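Local coordinates for protein sensor histidine kinase CusS (Escherichia coli, PDB 5KU5) that senses copper and silver ions in the periplasm and, as a histidine kinase, activates its partner CusR by phosphorylation, at residues M113-V118 / I127-I132; L50-D55 / D69-T74; A19-V24 / D41-Y46. All coordinates share one frame; numbering follows the deposited sequence.

Interaction 1. Residues M113-V118 / I127-I132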
ATOM      1  N   MET A 113       6.561 -14.096   1.486  1.00 24.12           N
ATOM      2  CA  MET A 113       6.023 -14.588   0.218  0.50 23.94           C
ATOM      3  C   MET A 113       4.812 -15.489   0.430  1.00 24.47           C
ATOM      4  O   MET A 113       4.794 -16.306   1.351  1.00 24.38           O
ATOM      5  CB  MET A 113       7.104 -15.350  -0.559  0.50 23.41           C
ATOM      6  CG  MET A 113       6.679 -15.816  -1.949  0.50 22.89           C
ATOM      7  SD  MET A 113       5.903 -17.449  -1.979  0.50 22.26           S
ATOM      8  CE  MET A 113       7.311 -18.502  -1.643  0.50 22.30           C
ATOM      9  N   ILE A 114       3.815 -15.330  -0.439  1.00 24.67           N
ATOM     10  CA  ILE A 114       2.684 -16.244  -0.550  1.00 25.08           C
ATOM     11  C   ILE A 114       2.475 -16.544  -2.028  1.00 25.72           C
ATOM     12  O   ILE A 114       3.020 -15.850  -2.894  1.00 25.70           O
ATOM     13  CB  ILE A 114       1.380 -15.670   0.053  1.00 25.30           C
ATOM     14  CG1 ILE A 114       0.994 -14.327  -0.586  1.00 25.30           C
ATOM     15  CG2 ILE A 114       1.523 -15.515   1.562  1.00 25.55           C
ATOM     16  CD1 ILE A 114      -0.463 -13.973  -0.393  1.00 25.58           C
ATOM     17  N   ASN A 115       1.689 -17.576  -2.311  1.00 26.65           N
ATOM     18  CA  ASN A 115       1.280 -17.883  -3.679  1.00 27.32           C
ATOM     19  C   ASN A 115      -0.148 -18.408  -3.729  1.00 27.44           C
ATOM     20  O   ASN A 115      -0.643 -18.954  -2.745  1.00 27.00           O
ATOM     21  CB  ASN A 115       2.240 -18.891  -4.318  1.00 27.69           C
ATOM     22  CG  ASN A 115       2.300 -20.203  -3.559  1.00 28.05           C
ATOM     23  OD1 ASN A 115       1.540 -21.126  -3.842  1.00 28.78           O
ATOM     24  ND2 ASN A 115       3.185 -20.282  -2.571  1.00 28.52           N
ATOM     25  N   LEU A 116      -0.796 -18.237  -4.881  1.00 28.17           N
ATOM     26  CA  LEU A 116      -2.161 -18.719  -5.094  1.00 28.83           C
ATOM     27  C   LEU A 116      -2.437 -19.007  -6.572  1.00 29.33           C
ATOM     28  O   LEU A 116      -1.810 -18.392  -7.445  1.00 29.38           O
ATOM     29  CB  LEU A 116      -3.190 -17.711  -4.565  1.00 29.06           C
ATOM     30  CG  LEU A 116      -3.339 -16.352  -5.272  1.00 29.30           C
ATOM     31  CD1 LEU A 116      -4.724 -15.768  -5.028  1.00 29.57           C
ATOM     32  CD2 LEU A 116      -2.257 -15.370  -4.843  1.00 29.42           C
ATOM     33  N   PRO A 117      -3.381 -19.931  -6.862  1.00 29.55           N
ATOM     34  CA  PRO A 117      -3.817 -20.104  -8.249  1.00 29.30           C
ATOM     35  C   PRO A 117      -4.599 -18.880  -8.721  1.00 29.45           C
ATOM     36  O   PRO A 117      -5.332 -18.281  -7.931  1.00 29.75           O
ATOM     37  CB  PRO A 117      -4.727 -21.345  -8.195  1.00 29.47           C
ATOM     38  CG  PRO A 117      -4.476 -21.979  -6.868  1.00 29.60           C
ATOM     39  CD  PRO A 117      -4.094 -20.855  -5.959  1.00 29.58           C
ATOM     40  N   VAL A 118      -4.445 -18.530  -9.996  1.00 29.48           N
ATOM     41  CA  VAL A 118      -4.985 -17.281 -10.541  1.00 29.87           C
ATOM     42  C   VAL A 118      -5.282 -17.437 -12.039  1.00 30.10           C
ATOM     43  O   VAL A 118      -4.751 -18.332 -12.698  1.00 29.83           O
ATOM     44  CB  VAL A 118      -4.017 -16.101 -10.188  1.00 30.20           C
ATOM     45  CG1 VAL A 118      -3.662 -15.202 -11.370  1.00 30.41           C
ATOM     46  CG2 VAL A 118      -4.570 -15.271  -9.034  1.00 30.09           C
ATOM     47  N   ILE A 127      -5.151 -21.216 -14.968  1.00 33.33           N
ATOM     48  CA  ILE A 127      -3.956 -21.325 -15.821  1.00 32.90           C
ATOM     49  C   ILE A 127      -2.655 -20.802 -15.197  1.00 32.15           C
ATOM     50  O   ILE A 127      -1.575 -21.192 -15.642  1.00 32.38           O
ATOM     51  CB  ILE A 127      -4.150 -20.666 -17.217  1.00 33.36           C
ATOM     52  CG1 ILE A 127      -4.432 -19.157 -17.114  1.00 33.70           C
ATOM     53  CG2 ILE A 127      -5.256 -21.377 -17.989  1.00 33.45           C
ATOM     54  CD1 ILE A 127      -4.523 -18.462 -18.456  1.00 33.92           C
ATOM     55  N   TYR A 128      -2.750 -19.930 -14.188  1.00 30.58           N
ATOM     56  CA  TYR A 128      -1.562 -19.339 -13.562  1.00 29.61           C
ATOM     57  C   TYR A 128      -1.412 -19.682 -12.084  1.00 28.40           C
ATOM     58  O   TYR A 128      -2.381 -20.029 -11.411  1.00 27.86           O
ATOM     59  CB  TYR A 128      -1.590 -17.814 -13.663  1.00 29.82           C
ATOM     60  CG  TYR A 128      -1.697 -17.229 -15.055  1.00 30.20           C
ATOM     61  CD1 TYR A 128      -0.809 -17.600 -16.068  1.00 30.23           C
ATOM     62  CD2 TYR A 128      -2.654 -16.252 -15.345  1.00 30.47           C
ATOM     63  CE1 TYR A 128      -0.898 -17.041 -17.339  1.00 30.22           C
ATOM     64  CE2 TYR A 128      -2.748 -15.687 -16.609  1.00 30.58           C
ATOM     65  CZ  TYR A 128      -1.870 -16.080 -17.602  1.00 30.38           C
ATOM     66  OH  TYR A 128      -1.973 -15.510 -18.851  1.00 30.84           O
ATOM     67  N   THR A 129      -0.178 -19.572 -11.597  1.00 27.70           N
ATOM     68  CA  THR A 129       0.112 -19.489 -10.169  1.00 27.09           C
ATOM     69  C   THR A 129       0.829 -18.164  -9.954  1.00 26.32           C
ATOM     70  O   THR A 129       1.908 -17.948 -10.503  1.00 26.16           O
ATOM     71  CB  THR A 129       0.992 -20.653  -9.683  1.00 27.18           C
ATOM     72  OG1 THR A 129       0.335 -21.890  -9.965  1.00 27.79           O
ATOM     73  CG2 THR A 129       1.239 -20.569  -8.173  1.00 27.19           C
ATOM     74  N   LEU A 130       0.209 -17.282  -9.176  1.00 25.94           N
ATOM     75  CA  LEU A 130       0.767 -15.970  -8.852  1.00 25.82           C
ATOM     76  C   LEU A 130       1.571 -16.057  -7.559  1.00 25.86           C
ATOM     77  O   LEU A 130       1.061 -16.537  -6.551  1.00 25.61           O
ATOM     78  CB  LEU A 130      -0.359 -14.947  -8.685  1.00 25.94           C
ATOM     79  CG  LEU A 130       0.016 -13.523  -8.263  1.00 25.99           C
ATOM     80  CD1 LEU A 130       0.959 -12.869  -9.266  1.00 26.03           C
ATOM     81  CD2 LEU A 130      -1.243 -12.696  -8.086  1.00 26.00           C
ATOM     82  N   TYR A 131       2.821 -15.594  -7.603  1.00 26.05           N
ATOM     83  CA  TYR A 131       3.686 -15.479  -6.427  1.00 26.06           C
ATOM     84  C   TYR A 131       3.840 -13.998  -6.093  1.00 25.40           C
ATOM     85  O   TYR A 131       4.115 -13.197  -6.985  1.00 25.32           O
ATOM     86  CB  TYR A 131       5.061 -16.085  -6.710  1.00 26.48           C
ATOM     87  CG  TYR A 131       5.041 -17.579  -6.938  1.00 27.19           C
ATOM     88  CD1 TYR A 131       4.640 -18.111  -8.163  1.00 27.56           C
ATOM     89  CD2 TYR A 131       5.430 -18.467  -5.932  1.00 27.45           C
ATOM     90  CE1 TYR A 131       4.624 -19.481  -8.381  1.00 27.85           C
ATOM     91  CE2 TYR A 131       5.413 -19.839  -6.139  1.00 27.60           C
ATOM     92  CZ  TYR A 131       5.008 -20.341  -7.363  1.00 28.03           C
ATOM     93  OH  TYR A 131       4.991 -21.701  -7.582  1.00 29.01           O
ATOM     94  N   ILE A 132       3.658 -13.648  -4.818  1.00 24.56           N
ATOM     95  CA  ILE A 132       3.702 -12.258  -4.345  1.00 23.64           C
ATOM     96  C   ILE A 132       4.701 -12.173  -3.196  1.00 23.13           C
ATOM     97  O   ILE A 132       4.584 -12.930  -2.242  1.00 22.83           O
ATOM     98  CB  ILE A 132       2.326 -11.786  -3.811  1.00 23.73           C
ATOM     99  CG1 ILE A 132       1.208 -12.071  -4.825  1.00 24.22           C
ATOM    100  CG2 ILE A 132       2.368 -10.295  -3.471  1.00 23.54           C
ATOM    101  CD1 ILE A 132      -0.192 -11.931  -4.259  1.00 24.50           C
TER
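Six backbone hydrogen bonds join 113-118 to 127-132 as two antiparallel strands of a beta hairpin, whose short axes meet at 150°. They come in reciprocal pairs at Ile114-Ile132, Leu116-Leu130 and Val118-Tyr128. The straightest runs from Ile132 N to Ile114 O (3.0 Å, 176° at the hydrogen), almost along the C=O axis. At the Val118 end the direction changes: Val118 N meets Tyr128 O at 2.9 Å, but from above the carbonyl plane. Between these pairs, CA-H...O contacts fill the non-hydrogen-bonded positions, as where Asn115 CA lies 3.2 Å from Leu130 O.

Aromatic contacts mark the face carrying Asn115, Thr129 and Tyr131. Asn115 and Tyr131 run side by side, and Asn115 CB sits over the phenol ring, offset toward its rim, as a CH-pi contact 4.0 Å from the centroid. Met113, bent at chi2 and chi3, brings SD to the edge of the same ring, 4.1 Å from Tyr131 CD2, in a Met-aromatic contact.

Apolar contacts occupy the other face. Leu116 holds CG in the crowded position between backbone N and carbonyl carbon (chi1 68°), and its CD2 meets Ile132 CD1 at 4.1 Å; Val118 CB backs onto Leu130 CB at the same distance. Helix 2-25 covers this face, with Leu14 on Ile132, Ser18 on Leu116 and Leu21 on Leu130, while strand 49-54 flanks 127-132 and bonds to Thr129 and Tyr131.

Interaction 2. Residues L50-D55 / D69-T74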
ATOM      1  N   LEU A  50       7.483  -7.503  -5.085  1.00 23.75           N
ATOM      2  CA  LEU A  50       7.873  -8.237  -6.286  1.00 24.07           C
ATOM      3  C   LEU A  50       6.849  -9.331  -6.515  1.00 24.49           C
ATOM      4  O   LEU A  50       6.334  -9.913  -5.554  1.00 24.12           O
ATOM      5  CB  LEU A  50       9.252  -8.871  -6.115  1.00 23.94           C
ATOM      6  CG  LEU A  50      10.433  -7.915  -5.960  1.00 24.02           C
ATOM      7  CD1 LEU A  50      11.677  -8.702  -5.584  1.00 24.15           C
ATOM      8  CD2 LEU A  50      10.662  -7.104  -7.228  1.00 23.82           C
ATOM      9  N   ILE A  51       6.538  -9.596  -7.783  1.00 24.63           N
ATOM     10  CA  ILE A  51       5.647 -10.697  -8.130  1.00 25.42           C
ATOM     11  C   ILE A  51       6.246 -11.550  -9.243  1.00 25.89           C
ATOM     12  O   ILE A  51       7.104 -11.092 -10.002  1.00 25.42           O
ATOM     13  CB  ILE A  51       4.212 -10.213  -8.493  1.00 25.89           C
ATOM     14  CG1 ILE A  51       4.140  -9.597  -9.899  1.00 26.26           C
ATOM     15  CG2 ILE A  51       3.684  -9.232  -7.451  1.00 25.85           C
ATOM     16  CD1 ILE A  51       3.610 -10.537 -10.963  1.00 26.55           C
ATOM     17  N   SER A  52       5.783 -12.795  -9.316  1.00 26.16           N
ATOM     18  CA  SER A  52       6.117 -13.698 -10.408  1.00 26.49           C
ATOM     19  C   SER A  52       4.889 -14.523 -10.769  1.00 26.79           C
ATOM     20  O   SER A  52       4.219 -15.062  -9.885  1.00 26.75           O
ATOM     21  CB  SER A  52       7.261 -14.624 -10.013  1.00 26.73           C
ATOM     22  OG  SER A  52       7.618 -15.465 -11.101  1.00 27.03           O
ATOM     23  N   LEU A  53       4.606 -14.611 -12.065  1.00 27.14           N
ATOM     24  CA  LEU A  53       3.468 -15.354 -12.576  1.00 27.60           C
ATOM     25  C   LEU A  53       3.984 -16.569 -13.340  1.00 28.40           C
ATOM     26  O   LEU A  53       4.721 -16.425 -14.320  1.00 28.23           O
ATOM     27  CB  LEU A  53       2.623 -14.458 -13.484  1.00 27.46           C
ATOM     28  CG  LEU A  53       1.221 -14.960 -13.839  1.00 27.38           C
ATOM     29  CD1 LEU A  53       0.316 -14.971 -12.614  1.00 27.16           C
ATOM     30  CD2 LEU A  53       0.619 -14.104 -14.943  1.00 27.50           C
ATOM     31  N   ALA A  54       3.611 -17.758 -12.866  1.00 29.26           N
ATOM     32  CA  ALA A  54       3.990 -19.020 -13.495  1.00 30.43           C
ATOM     33  C   ALA A  54       2.819 -19.564 -14.302  1.00 32.07           C
ATOM     34  O   ALA A  54       1.660 -19.360 -13.932  1.00 31.66           O
ATOM     35  CB  ALA A  54       4.413 -20.028 -12.438  1.00 30.49           C
ATOM     36  N   ASP A  55       3.127 -20.260 -15.398  1.00 33.51           N
ATOM     37  CA  ASP A  55       2.103 -20.875 -16.252  1.00 34.46           C
ATOM     38  C   ASP A  55       1.714 -22.269 -15.742  1.00 35.87           C
ATOM     39  O   ASP A  55       2.207 -22.713 -14.704  1.00 34.82           O
ATOM     40  CB  ASP A  55       2.555 -20.891 -17.731  1.00 34.78           C
ATOM     41  CG  ASP A  55       3.703 -21.865 -18.023  1.00 34.49           C
ATOM     42  OD1 ASP A  55       4.195 -22.567 -17.115  1.00 34.98           O
ATOM     43  OD2 ASP A  55       4.119 -21.914 -19.198  1.00 34.93           O
ATOM     44  N   ASP A  69      13.773 -13.018 -10.844  1.00 27.48           N
ATOM     45  CA  ASP A  69      12.536 -13.763 -10.588  1.00 26.76           C
ATOM     46  C   ASP A  69      12.575 -14.363  -9.181  1.00 26.33           C
ATOM     47  O   ASP A  69      13.496 -15.119  -8.857  1.00 25.90           O
ATOM     48  CB  ASP A  69      12.388 -14.866 -11.651  1.00 27.04           C
ATOM     49  CG  ASP A  69      11.102 -15.680 -11.514  1.00 27.63           C
ATOM     50  OD1 ASP A  69      10.237 -15.370 -10.668  1.00 27.56           O
ATOM     51  OD2 ASP A  69      10.965 -16.655 -12.279  1.00 28.33           O
ATOM     52  N   ILE A  70      11.587 -14.010  -8.351  1.00 25.73           N
ATOM     53  CA  ILE A  70      11.509 -14.534  -6.974  1.00 25.60           C
ATOM     54  C   ILE A  70      11.339 -16.054  -6.902  1.00 25.59           C
ATOM     55  O   ILE A  70      11.776 -16.666  -5.926  1.00 25.16           O
ATOM     56  CB  ILE A  70      10.426 -13.841  -6.095  1.00 25.48           C
ATOM     57  CG1 ILE A  70       9.002 -14.068  -6.631  1.00 25.37           C
ATOM     58  CG2 ILE A  70      10.754 -12.359  -5.917  1.00 25.66           C
ATOM     59  CD1 ILE A  70       7.926 -13.364  -5.828  1.00 25.32           C
ATOM     60  N   ARG A  71      10.750 -16.656  -7.937  1.00 25.91           N
ATOM     61  CA  ARG A  71      10.612 -18.121  -8.017  1.00 26.60           C
ATOM     62  C   ARG A  71      11.946 -18.876  -8.016  1.00 26.67           C
ATOM     63  O   ARG A  71      11.980 -20.055  -7.660  1.00 26.97           O
ATOM     64  CB  ARG A  71       9.780 -18.533  -9.238  1.00 27.24           C
ATOM     65  CG  ARG A  71       8.316 -18.132  -9.123  1.00 27.65           C
ATOM     66  CD  ARG A  71       7.491 -18.632 -10.292  1.00 28.02           C
ATOM     67  NE  ARG A  71       7.399 -20.097 -10.287  1.00 28.40           N
ATOM     68  CZ  ARG A  71       7.767 -20.920 -11.274  1.00 28.59           C
ATOM     69  NH1 ARG A  71       8.266 -20.473 -12.432  1.00 28.55           N
ATOM     70  NH2 ARG A  71       7.618 -22.232 -11.105  1.00 28.88           N
ATOM     71  N   GLU A  72      13.032 -18.200  -8.394  1.00 26.54           N
ATOM     72  CA  GLU A  72      14.387 -18.752  -8.251  1.00 26.69           C
ATOM     73  C   GLU A  72      14.842 -18.887  -6.788  1.00 26.47           C
ATOM     74  O   GLU A  72      15.821 -19.580  -6.511  1.00 26.05           O
ATOM     75  CB  GLU A  72      15.409 -17.896  -9.007  1.00 26.72           C
ATOM     76  CG  GLU A  72      15.155 -17.759 -10.503  1.00 26.55           C
ATOM     77  CD  GLU A  72      16.287 -17.066 -11.248  1.00 26.38           C
ATOM     78  OE1 GLU A  72      17.345 -16.792 -10.649  1.00 25.82           O
ATOM     79  OE2 GLU A  72      16.120 -16.795 -12.453  1.00 26.74           O
ATOM     80  N   PHE A  73      14.156 -18.201  -5.871  1.00 26.64           N
ATOM     81  CA  PHE A  73      14.427 -18.284  -4.435  1.00 26.78           C
ATOM     82  C   PHE A  73      13.419 -19.155  -3.677  1.00 27.50           C
ATOM     83  O   PHE A  73      13.489 -19.249  -2.452  1.00 27.73           O
ATOM     84  CB  PHE A  73      14.482 -16.873  -3.839  1.00 26.43           C
ATOM     85  CG  PHE A  73      15.655 -16.068  -4.324  1.00 26.26           C
ATOM     86  CD1 PHE A  73      15.639 -15.479  -5.586  1.00 26.12           C
ATOM     87  CD2 PHE A  73      16.789 -15.916  -3.530  1.00 26.24           C
ATOM     88  CE1 PHE A  73      16.726 -14.754  -6.045  1.00 25.99           C
ATOM     89  CE2 PHE A  73      17.879 -15.184  -3.981  1.00 26.09           C
ATOM     90  CZ  PHE A  73      17.847 -14.602  -5.240  1.00 26.08           C
ATOM     91  N   THR A  74      12.500 -19.796  -4.401  1.00 28.35           N
ATOM     92  CA  THR A  74      11.570 -20.768  -3.816  1.00 29.59           C
ATOM     93  C   THR A  74      12.314 -21.920  -3.131  1.00 29.61           C
ATOM     94  O   THR A  74      11.896 -22.366  -2.066  1.00 29.58           O
ATOM     95  CB  THR A  74      10.589 -21.319  -4.880  1.00 30.12           C
ATOM     96  OG1 THR A  74       9.743 -20.259  -5.340  1.00 31.03           O
ATOM     97  CG2 THR A  74       9.707 -22.437  -4.324  1.00 30.54           C
TER
HETATM   98  O   HOH W   1       9.749 -11.894  -9.159  1.00 29.71           O
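Asp69 OD1 is gripped by two donors from within 50-55 and 69-74: the hydroxyl of Ser52, with OG 2.7 Å from OD1, and the backbone N of Arg71, 3.1 Å from OD1. Both approach from above the carboxylate plane, by 32° and 67°. The second bond closes an Asx turn, which leads into the 3-10 segment 70-72. Ser52 OG is set for its role by standing anti to the backbone N (chi1 -178°). The other carboxylate oxygen, Asp69 OD2, bonds to Thr60 OG1, so each oxygen of this buried group has a hydroxyl partner; such bonding would be expected to stabilise the charged form.

The contact thus pins the segment after strand 60-63 against strand 49-54 of the antiparallel sheet in this PAS-like (PDC) sensor domain. A water bridges the two backbones, donating to Ile51 O and accepting from Ile70 N, each at 2.9 Å.

Ile70 supplies the apolar half. With CG1 in the crowded position between backbone N and carbonyl carbon, the side chain crosses Leu50 obliquely, with Ile70 CG2 3.8 Å from Leu50 CD1, and its CG1 lies 3.8 Å from Ser52 CB. Arg71 runs the other way along the strand: CD passes 3.3 Å from Ser52 OG, and the bend at chi3 lays the guanidinium flat over Ala54, whose CB sits 3.6 Å above the centre of that plane. Gly58 O and Thr60 OG1 hold its NH2 and NH1 respectively.

Interaction 3. Residues A19-V24 / D41-Y46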
ATOM      1  N   ALA A  19      -6.013  -9.898  -3.808  1.00 24.31           N
ATOM      2  CA  ALA A  19      -7.362  -9.648  -4.333  1.00 24.19           C
ATOM      3  C   ALA A  19      -7.360  -8.708  -5.535  1.00 24.53           C
ATOM      4  O   ALA A  19      -8.145  -8.896  -6.460  1.00 24.90           O
ATOM      5  CB  ALA A  19      -8.271  -9.096  -3.241  1.00 24.09           C
ATOM      6  N   THR A  20      -6.495  -7.694  -5.513  1.00 24.82           N
ATOM      7  CA  THR A  20      -6.364  -6.761  -6.633  1.00 25.08           C
ATOM      8  C   THR A  20      -5.833  -7.471  -7.880  1.00 25.51           C
ATOM      9  O   THR A  20      -6.438  -7.389  -8.946  1.00 26.20           O
ATOM     10  CB  THR A  20      -5.439  -5.575  -6.280  1.00 25.02           C
ATOM     11  OG1 THR A  20      -5.901  -4.955  -5.075  1.00 24.37           O
ATOM     12  CG2 THR A  20      -5.412  -4.534  -7.399  1.00 24.66           C
ATOM     13  N   LEU A  21      -4.718  -8.180  -7.739  1.00 25.90           N
ATOM     14  CA  LEU A  21      -4.094  -8.859  -8.879  1.00 26.36           C
ATOM     15  C   LEU A  21      -4.920 -10.044  -9.402  1.00 26.93           C
ATOM     16  O   LEU A  21      -4.875 -10.342 -10.596  1.00 26.68           O
ATOM     17  CB  LEU A  21      -2.666  -9.298  -8.541  1.00 26.09           C
ATOM     18  CG  LEU A  21      -1.684  -8.172  -8.188  1.00 26.16           C
ATOM     19  CD1 LEU A  21      -0.288  -8.745  -8.009  1.00 26.04           C
ATOM     20  CD2 LEU A  21      -1.673  -7.061  -9.232  1.00 26.35           C
ATOM     21  N   GLU A  22      -5.671 -10.696  -8.516  1.00 28.22           N
ATOM     22  CA  GLU A  22      -6.594 -11.768  -8.909  1.00 29.77           C
ATOM     23  C   GLU A  22      -7.691 -11.258  -9.848  1.00 30.52           C
ATOM     24  O   GLU A  22      -7.998 -11.911 -10.842  1.00 30.46           O
ATOM     25  CB  GLU A  22      -7.213 -12.417  -7.666  1.00 30.64           C
ATOM     26  CG  GLU A  22      -8.172 -13.564  -7.938  1.00 31.47           C
ATOM     27  CD  GLU A  22      -8.523 -14.335  -6.680  1.00 32.52           C
ATOM     28  OE1 GLU A  22      -8.746 -13.699  -5.627  1.00 32.75           O
ATOM     29  OE2 GLU A  22      -8.579 -15.581  -6.741  1.00 33.75           O
ATOM     30  N   ARG A  23      -8.271 -10.102  -9.523  1.00 31.70           N
ATOM     31  CA  ARG A  23      -9.259  -9.439 -10.390  1.00 32.98           C
ATOM     32  C   ARG A  23      -8.663  -9.069 -11.745  1.00 32.15           C
ATOM     33  O   ARG A  23      -9.275  -9.315 -12.785  1.00 32.15           O
ATOM     34  CB  ARG A  23      -9.805  -8.169  -9.733  1.00 35.04           C
ATOM     35  CG  ARG A  23     -10.718  -8.401  -8.544  1.00 37.86           C
ATOM     36  CD  ARG A  23     -10.810  -7.152  -7.676  1.00 40.43           C
ATOM     37  NE  ARG A  23     -12.022  -7.140  -6.848  1.00 43.33           N
ATOM     38  CZ  ARG A  23     -13.053  -6.292  -6.960  1.00 45.49           C
ATOM     39  NH1 ARG A  23     -13.082  -5.320  -7.876  1.00 46.06           N
ATOM     40  NH2 ARG A  23     -14.087  -6.416  -6.125  1.00 46.38           N
ATOM     41  N   VAL A  24      -7.472  -8.473 -11.718  1.00 31.43           N
ATOM     42  CA  VAL A  24      -6.754  -8.080 -12.937  1.00 30.94           C
ATOM     43  C   VAL A  24      -6.584  -9.282 -13.872  1.00 31.05           C
ATOM     44  O   VAL A  24      -6.894  -9.192 -15.056  1.00 30.53           O
ATOM     45  CB  VAL A  24      -5.373  -7.446 -12.603  1.00 30.78           C
ATOM     46  CG1 VAL A  24      -4.466  -7.347 -13.831  1.00 30.57           C
ATOM     47  CG2 VAL A  24      -5.554  -6.067 -11.982  1.00 30.68           C
ATOM     48  N   ASP A  41       1.595  -2.962 -15.958  1.00 30.97           N
ATOM     49  CA  ASP A  41       1.407  -1.535 -15.669  1.00 30.76           C
ATOM     50  C   ASP A  41       1.274  -1.261 -14.167  1.00 30.95           C
ATOM     51  O   ASP A  41       1.882  -0.322 -13.654  1.00 31.32           O
ATOM     52  CB  ASP A  41       0.173  -0.993 -16.403  1.00 30.67           C
ATOM     53  CG  ASP A  41       0.009   0.514 -16.246  1.00 30.49           C
ATOM     54  OD1 ASP A  41       0.877   1.265 -16.735  1.00 30.21           O
ATOM     55  OD2 ASP A  41      -0.989   0.949 -15.637  1.00 30.85           O
ATOM     56  N   ILE A  42       0.483  -2.082 -13.480  1.00 31.01           N
ATOM     57  CA  ILE A  42       0.300  -1.968 -12.027  1.00 31.46           C
ATOM     58  C   ILE A  42       1.578  -2.344 -11.271  1.00 31.33           C
ATOM     59  O   ILE A  42       2.054  -1.582 -10.428  1.00 31.48           O
ATOM     60  CB  ILE A  42      -0.885  -2.841 -11.533  1.00 31.62           C
ATOM     61  CG1 ILE A  42      -2.210  -2.275 -12.066  1.00 31.47           C
ATOM     62  CG2 ILE A  42      -0.922  -2.923 -10.004  1.00 31.67           C
ATOM     63  CD1 ILE A  42      -3.388  -3.220 -11.955  1.00 31.45           C
ATOM     64  N   VAL A  43       2.116  -3.518 -11.587  1.00 31.75           N
ATOM     65  CA  VAL A  43       3.250  -4.110 -10.857  1.00 32.23           C
ATOM     66  C   VAL A  43       4.535  -3.282 -10.963  1.00 32.86           C
ATOM     67  O   VAL A  43       5.299  -3.204  -9.993  1.00 32.52           O
ATOM     68  CB  VAL A  43       3.491  -5.574 -11.314  1.00 32.65           C
ATOM     69  CG1 VAL A  43       4.838  -6.116 -10.848  1.00 32.90           C
ATOM     70  CG2 VAL A  43       2.364  -6.466 -10.810  1.00 32.65           C
ATOM     71  N   SER A  44       4.767  -2.674 -12.130  1.00 33.04           N
ATOM     72  CA  SER A  44       5.939  -1.818 -12.349  0.50 32.72           C
ATOM     73  C   SER A  44       5.950  -0.614 -11.407  1.00 32.41           C
ATOM     74  O   SER A  44       7.016  -0.123 -11.030  1.00 32.77           O
ATOM     75  CB  SER A  44       5.993  -1.334 -13.803  0.50 32.82           C
ATOM     76  OG  SER A  44       4.892  -0.496 -14.111  0.50 32.74           O
ATOM     77  N   GLY A  45       4.761  -0.140 -11.032  1.00 31.82           N
ATOM     78  CA  GLY A  45       4.625   0.968 -10.087  1.00 30.98           C
ATOM     79  C   GLY A  45       4.948   0.666  -8.626  1.00 30.79           C
ATOM     80  O   GLY A  45       5.074   1.603  -7.831  1.00 31.12           O
ATOM     81  N   TYR A  46       5.071  -0.617  -8.260  1.00 29.37           N
ATOM     82  CA  TYR A  46       5.315  -1.016  -6.864  1.00 28.59           C
ATOM     83  C   TYR A  46       6.712  -0.629  -6.368  1.00 27.85           C
ATOM     84  O   TYR A  46       7.704  -0.851  -7.063  1.00 27.70           O
ATOM     85  CB  TYR A  46       5.146  -2.536  -6.666  1.00 28.64           C
ATOM     86  CG  TYR A  46       3.741  -3.118  -6.795  1.00 28.84           C
ATOM     87  CD1 TYR A  46       2.588  -2.359  -6.535  1.00 28.98           C
ATOM     88  CD2 TYR A  46       3.574  -4.465  -7.125  1.00 29.00           C
ATOM     89  CE1 TYR A  46       1.320  -2.922  -6.640  1.00 29.11           C
ATOM     90  CE2 TYR A  46       2.311  -5.033  -7.232  1.00 29.24           C
ATOM     91  CZ  TYR A  46       1.187  -4.261  -6.988  1.00 29.12           C
ATOM     92  OH  TYR A  46      -0.060  -4.833  -7.090  1.00 28.82           O
TER
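Leu21 leaves helix 2-25 with its CB directed past helix 32-44 rather than at it, and the later torsions turn the side chain inward. This is helix-to-helix packing between the two N-terminal helices of the PDC sensor domain, and it extends to Tyr46. CG stands anti to the carbonyl carbon (chi1 -61°), and chi2 of -175° extends the chain. The closest approach to 41-46 is made at the CD2 tip. CB itself turns to the sheet, where it packs on Leu130 CD2. Leu21 CG is 3.9 Å from Tyr46 OH, and the branch splits there: Leu21 CD1 lies 4.0 Å from the same Tyr46 OH and also approaches Ile51 of strand 49-54, while Leu21 CD2 comes nearest, 3.5 Å from Tyr46 OH. Leucine and tyrosine therefore meet tip to tip, the phenol oxygen touching methyls rather than the ring lying over them. Leu21 CD2 also reaches the branches of helix 32-44, 4.3 Å from Ile42 CG2 and 4.4 Å from Val43 CG2, so this one methyl touches three residues.

Val43 CA of the same segment lies 3.7 Å above one face of the Tyr46 ring, offset toward the rim. Leu39 also packs on Leu21, and Thr38 on Val24, along helix 32-44. One turn along from Leu21, Val24 and Ile42 reach out to each other end on. Their chi1 values put Val24 CG2 and Ile42 CG1 each anti to the carbonyl carbon, and Val24 CG2 then meets Ile42 CD1 at 3.6 Å.

Overall arrangement
From the N terminus, interaction 3 closes first, bringing helix 32-44 back against helix 2-25 across the turn between them. Interaction 2 follows, folding the segment after strand 60-63 onto strand 49-54, and interaction 1 closes last, as the hairpin of strands 111-122 and 125-135. The three run in series: none encloses or crosses another. They meet around one sheet. Strands 125-135 and 49-54 are neighbours, with Tyr131 N 2.7 Å from Ser52 O, while Arg71 NE packs on Tyr131 CE1. Leu21 and Val43 of interaction 3 lie on Leu130 and Ile51, so the helix pair covers one face and residues 69-74 approach the other.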